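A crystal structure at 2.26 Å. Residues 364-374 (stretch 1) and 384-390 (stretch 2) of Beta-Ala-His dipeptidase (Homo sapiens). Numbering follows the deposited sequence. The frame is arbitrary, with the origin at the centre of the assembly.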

ATOM      1  N   VAL A 364       1.262  -4.158 -22.572  1.00 32.91           N
ATOM      2  CA  VAL A 364       2.110  -4.926 -21.649  1.00 32.97           C
ATOM      3  C   VAL A 364       1.578  -6.352 -21.515  1.00 33.31           C
ATOM      4  O   VAL A 364       2.338  -7.311 -21.638  1.00 33.76           O
ATOM      5  CB  VAL A 364       2.250  -4.209 -20.278  1.00 32.73           C
ATOM      6  CG1 VAL A 364       2.947  -5.086 -19.244  1.00 33.61           C
ATOM      7  CG2 VAL A 364       2.996  -2.871 -20.446  1.00 32.78           C
ATOM      8  N   GLU A 365       0.271  -6.498 -21.307  1.00 33.76           N
ATOM      9  CA  GLU A 365      -0.347  -7.824 -21.261  1.00 34.32           C
ATOM     10  C   GLU A 365      -0.047  -8.622 -22.546  1.00 34.04           C
ATOM     11  O   GLU A 365       0.406  -9.784 -22.477  1.00 34.22           O
ATOM     12  CB  GLU A 365      -1.848  -7.714 -20.990  1.00 33.74           C
ATOM     13  CG  GLU A 365      -2.645  -8.991 -21.200  1.00 35.24           C
ATOM     14  CD  GLU A 365      -4.130  -8.834 -20.855  1.00 36.76           C
ATOM     15  OE1 GLU A 365      -4.783  -7.866 -21.338  1.00 40.35           O
ATOM     16  OE2 GLU A 365      -4.653  -9.697 -20.110  1.00 40.82           O
ATOM     17  N   LYS A 366      -0.264  -8.002 -23.709  1.00 34.01           N
ATOM     18  CA  LYS A 366       0.034  -8.660 -24.995  1.00 33.97           C
ATOM     19  C   LYS A 366       1.506  -9.035 -25.123  1.00 33.31           C
ATOM     20  O   LYS A 366       1.828 -10.151 -25.506  1.00 33.36           O
ATOM     21  CB  LYS A 366      -0.360  -7.790 -26.190  1.00 33.96           C
ATOM     22  CG  LYS A 366      -1.664  -8.165 -26.840  1.00 37.44           C
ATOM     23  N   GLN A 367       2.393  -8.086 -24.844  1.00 33.10           N
ATOM     24  CA  GLN A 367       3.841  -8.324 -24.959  1.00 33.19           C
ATOM     25  C   GLN A 367       4.351  -9.451 -24.074  1.00 32.69           C
ATOM     26  O   GLN A 367       5.100 -10.298 -24.536  1.00 33.32           O
ATOM     27  CB  GLN A 367       4.628  -7.043 -24.694  1.00 33.20           C
ATOM     28  CG  GLN A 367       4.394  -6.013 -25.788  1.00 33.10           C
ATOM     29  CD  GLN A 367       4.787  -4.595 -25.388  1.00 33.47           C
ATOM     30  OE1 GLN A 367       4.810  -4.225 -24.207  1.00 35.43           O
ATOM     31  NE2 GLN A 367       5.086  -3.796 -26.382  1.00 33.56           N
ATOM     32  N   VAL A 368       3.950  -9.458 -22.808  1.00 32.79           N
ATOM     33  CA  VAL A 368       4.397 -10.505 -21.862  1.00 31.81           C
ATOM     34  C   VAL A 368       3.895 -11.876 -22.287  1.00 32.09           C
ATOM     35  O   VAL A 368       4.634 -12.864 -22.237  1.00 32.74           O
ATOM     36  CB  VAL A 368       3.970 -10.189 -20.402  1.00 31.65           C
ATOM     37  CG1 VAL A 368       4.355 -11.313 -19.471  1.00 29.92           C
ATOM     38  CG2 VAL A 368       4.603  -8.872 -19.947  1.00 28.65           C
ATOM     39  N   THR A 369       2.650 -11.922 -22.748  1.00 32.44           N
ATOM     40  CA  THR A 369       2.041 -13.168 -23.170  1.00 32.49           C
ATOM     41  C   THR A 369       2.785 -13.729 -24.355  1.00 32.16           C
ATOM     42  O   THR A 369       3.241 -14.868 -24.279  1.00 32.45           O
ATOM     43  CB  THR A 369       0.540 -13.002 -23.434  1.00 32.87           C
ATOM     44  OG1 THR A 369      -0.038 -12.457 -22.250  1.00 33.54           O
ATOM     45  CG2 THR A 369      -0.115 -14.348 -23.727  1.00 31.80           C
ATOM     46  N   ARG A 370       2.964 -12.917 -25.403  1.00 31.98           N
ATOM     47  CA  ARG A 370       3.685 -13.309 -26.620  1.00 32.18           C
ATOM     48  C   ARG A 370       5.088 -13.772 -26.318  1.00 32.89           C
ATOM     49  O   ARG A 370       5.545 -14.786 -26.863  1.00 33.64           O
ATOM     50  CB  ARG A 370       3.757 -12.158 -27.631  1.00 32.44           C
ATOM     51  CG  ARG A 370       2.552 -12.055 -28.562  1.00 33.01           C
ATOM     52  N   HIS A 371       5.777 -13.028 -25.460  1.00 32.58           N
ATOM     53  CA  HIS A 371       7.110 -13.409 -25.057  1.00 33.16           C
ATOM     54  C   HIS A 371       7.111 -14.813 -24.444  1.00 33.07           C
ATOM     55  O   HIS A 371       7.883 -15.681 -24.869  1.00 33.27           O
ATOM     56  CB  HIS A 371       7.709 -12.360 -24.117  1.00 32.85           C
ATOM     57  CG  HIS A 371       8.991 -12.787 -23.481  1.00 33.83           C
ATOM     58  ND1 HIS A 371      10.198 -12.765 -24.148  1.00 35.67           N
ATOM     59  CD2 HIS A 371       9.253 -13.265 -22.241  1.00 33.72           C
ATOM     60  CE1 HIS A 371      11.148 -13.209 -23.346  1.00 33.58           C
ATOM     61  NE2 HIS A 371      10.600 -13.513 -22.183  1.00 35.64           N
ATOM     62  N   LEU A 372       6.227 -15.039 -23.478  1.00 33.15           N
ATOM     63  CA  LEU A 372       6.162 -16.319 -22.777  1.00 33.59           C
ATOM     64  C   LEU A 372       5.812 -17.502 -23.686  1.00 34.43           C
ATOM     65  O   LEU A 372       6.445 -18.556 -23.581  1.00 33.91           O
ATOM     66  CB  LEU A 372       5.234 -16.228 -21.551  1.00 32.94           C
ATOM     67  CG  LEU A 372       5.781 -15.362 -20.402  1.00 34.00           C
ATOM     68  CD1 LEU A 372       4.733 -15.124 -19.319  1.00 33.32           C
ATOM     69  CD2 LEU A 372       7.069 -15.936 -19.792  1.00 35.42           C
ATOM     70  N   GLU A 373       4.812 -17.313 -24.563  1.00 35.67           N
ATOM     71  CA  GLU A 373       4.462 -18.254 -25.635  1.00 37.51           C
ATOM     72  C   GLU A 373       5.644 -18.561 -26.531  1.00 37.50           C
ATOM     73  O   GLU A 373       5.890 -19.721 -26.853  1.00 38.26           O
ATOM     74  CB  GLU A 373       3.285 -17.731 -26.482  1.00 37.17           C
ATOM     75  CG  GLU A 373       1.981 -17.732 -25.698  1.00 40.63           C
ATOM     76  CD  GLU A 373       0.802 -17.015 -26.380  1.00 40.02           C
ATOM     77  OE1 GLU A 373       0.956 -16.344 -27.434  1.00 42.89           O
ATOM     78  OE2 GLU A 373      -0.302 -17.132 -25.822  1.00 43.41           O
ATOM     79  N   ASP A 374       6.392 -17.541 -26.938  1.00 38.11           N
ATOM     80  CA  ASP A 374       7.575 -17.784 -27.765  1.00 39.03           C
ATOM     81  C   ASP A 374       8.661 -18.613 -27.037  1.00 38.65           C
ATOM     82  O   ASP A 374       9.251 -19.530 -27.626  1.00 39.02           O
ATOM     83  CB  ASP A 374       8.125 -16.472 -28.340  1.00 39.73           C
ATOM     84  CG  ASP A 374       7.281 -15.939 -29.512  1.00 44.29           C
ATOM     85  OD1 ASP A 374       6.344 -16.636 -29.969  1.00 48.16           O
ATOM     86  OD2 ASP A 374       7.554 -14.815 -29.997  1.00 49.02           O
ATOM     87  N   LYS A 384       0.949 -27.858 -20.929  1.00 38.78           N
ATOM     88  CA  LYS A 384       0.095 -26.745 -21.299  1.00 39.20           C
ATOM     89  C   LYS A 384       0.541 -25.513 -20.512  1.00 38.51           C
ATOM     90  O   LYS A 384       0.874 -25.604 -19.344  1.00 37.26           O
ATOM     91  CB  LYS A 384      -1.371 -27.116 -21.025  1.00 39.22           C
ATOM     92  CG  LYS A 384      -2.327 -25.948 -20.843  1.00 42.12           C
ATOM     93  N   MET A 385       0.611 -24.368 -21.171  1.00 38.91           N
ATOM     94  CA  MET A 385       0.877 -23.145 -20.447  1.00 38.91           C
ATOM     95  C   MET A 385      -0.287 -22.179 -20.541  1.00 38.64           C
ATOM     96  O   MET A 385      -0.811 -21.924 -21.614  1.00 38.64           O
ATOM     97  CB  MET A 385       2.153 -22.473 -20.917  1.00 38.67           C
ATOM     98  CG  MET A 385       2.407 -21.153 -20.188  1.00 38.73           C
ATOM     99  SD  MET A 385       3.632 -20.173 -21.036  1.00 41.00           S
ATOM    100  CE  MET A 385       2.755 -19.709 -22.521  1.00 40.09           C
ATOM    101  N   VAL A 386      -0.679 -21.636 -19.398  1.00 38.49           N
ATOM    102  CA  VAL A 386      -1.627 -20.536 -19.369  1.00 37.96           C
ATOM    103  C   VAL A 386      -1.026 -19.295 -18.675  1.00 37.86           C
ATOM    104  O   VAL A 386      -0.675 -19.336 -17.490  1.00 37.80           O
ATOM    105  CB  VAL A 386      -2.943 -20.939 -18.671  1.00 37.64           C
ATOM    106  CG1 VAL A 386      -3.970 -19.796 -18.763  1.00 36.37           C
ATOM    107  CG2 VAL A 386      -3.496 -22.219 -19.286  1.00 38.97           C
ATOM    108  N   VAL A 387      -0.905 -18.209 -19.429  1.00 37.34           N
ATOM    109  CA  VAL A 387      -0.573 -16.911 -18.879  1.00 37.91           C
ATOM    110  C   VAL A 387      -1.860 -16.163 -18.567  1.00 38.51           C
ATOM    111  O   VAL A 387      -2.759 -16.110 -19.398  1.00 38.56           O
ATOM    112  CB  VAL A 387       0.241 -16.048 -19.881  1.00 37.41           C
ATOM    113  CG1 VAL A 387       0.621 -14.725 -19.246  1.00 36.92           C
ATOM    114  CG2 VAL A 387       1.482 -16.779 -20.334  1.00 37.94           C
ATOM    115  N   SER A 388      -1.954 -15.580 -17.373  1.00 39.07           N
ATOM    116  CA  SER A 388      -3.022 -14.632 -17.118  1.00 39.42           C
ATOM    117  C   SER A 388      -2.560 -13.410 -16.343  1.00 39.63           C
ATOM    118  O   SER A 388      -1.873 -13.514 -15.328  1.00 40.13           O
ATOM    119  CB  SER A 388      -4.261 -15.292 -16.502  1.00 39.21           C
ATOM    120  OG  SER A 388      -4.027 -15.767 -15.204  1.00 41.27           O
ATOM    121  N   MET A 389      -2.903 -12.240 -16.866  1.00 40.28           N
ATOM    122  CA  MET A 389      -2.685 -11.000 -16.148  1.00 41.00           C
ATOM    123  C   MET A 389      -3.916 -10.733 -15.291  1.00 42.04           C
ATOM    124  O   MET A 389      -5.003 -10.465 -15.788  1.00 41.48           O
ATOM    125  CB  MET A 389      -2.403  -9.842 -17.092  1.00 40.41           C
ATOM    126  CG  MET A 389      -1.859  -8.629 -16.364  1.00 40.37           C
ATOM    127  SD  MET A 389      -1.792  -7.191 -17.421  1.00 41.39           S
ATOM    128  CE  MET A 389      -3.537  -6.761 -17.475  1.00 40.61           C
ATOM    129  N   THR A 390      -3.721 -10.835 -13.988  1.00 43.76           N
ATOM    130  CA  THR A 390      -4.825 -10.874 -13.053  1.00 45.86           C
ATOM    131  C   THR A 390      -5.100  -9.477 -12.545  1.00 46.23           C
ATOM    132  O   THR A 390      -6.187  -9.191 -12.058  1.00 47.07           O
ATOM    133  CB  THR A 390      -4.541 -11.875 -11.890  1.00 46.17           C
ATOM    134  OG1 THR A 390      -3.194 -11.706 -11.419  1.00 47.78           O
ATOM    135  CG2 THR A 390      -4.679 -13.339 -12.388  1.00 47.55           C
TER
HETATM  136  O   HOH W   1      -4.055 -12.206 -19.549  1.00 31.60           O
HETATM  137  O   HOH W   2      -0.619 -18.965 -23.423  1.00 45.13           O

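This is a helix laid antiparallel along a β-strand, held by apolar packing of alternate strand side chains against one side of the helix and supplemented by two water bridges, with no direct hydrogen bond between the two segments. The axes approach to 9.0 Å and their N-to-C directions differ by 163°, so the register runs in opposite senses: Glu-365 lies nearest Met-389, Thr-369 nearest Val-387, and Glu-373 nearest Met-385. The periodicities match well. An extended strand turns every second side chain to the same side, so Met-385, Val-387 and Met-389 point toward the helix while Val-386, Ser-388 and Thr-390 point away; the helix answers with residues about one turn apart.

Val-387 occupies the middle. Both methyl groups of Val-387 pack against Leu-372, CG2 lying 3.8 Å from CD1 of Leu-372 and CG1 4.1 Å from the same atom; CG1 of Val-387 is also 3.8 Å from OG1 of Thr-369. A compact β-branched residue suits both the strand and the narrow space here, where the CA atoms of Thr-369 and Val-387 are 6.3 Å apart. Thr-369 can present a hydroxyl to a methyl group because that hydroxyl is already satisfied: OG1 donates to the backbone O of Glu-365, one turn earlier, at 2.7 Å. The same carbonyl also accepts the regular helical bond from N of Thr-369, at 3.1 Å.

The methionines flank this centre, and their long, unbranched side chains can follow the helix surface. The CA-to-CB bond of Met-385 points toward the helix; chi1 and chi2 are both t, which keeps the chain extended, and chi3 is p (69°). Its CE comes within 3.8 Å of the backbone N of Glu-373 and also 3.8 Å from CG of that residue, while its SD lies 4.3 Å from CB of Leu-372. Leucine, buried and directed toward the strand, thus offers apolar surface to both Met-385 and Val-387. At the other end, SD of Met-389 rests 3.6 Å from CB of Glu-365.

Each of these glutamates is amphipathic in use: its aliphatic carbons touch a methionine, and its carboxylate engages a water. Water 1 donates to OE2 of Glu-365 at 2.6 Å and accepts from the backbone N of Met-389 at 2.9 Å, linking the two segments through a polar group of the strand. Water 2 donates to OE2 of Glu-373 at 3.0 Å and makes a weak bond to the backbone O of Met-385 at 3.5 Å. The contact is modest, burying 339 Å² in total.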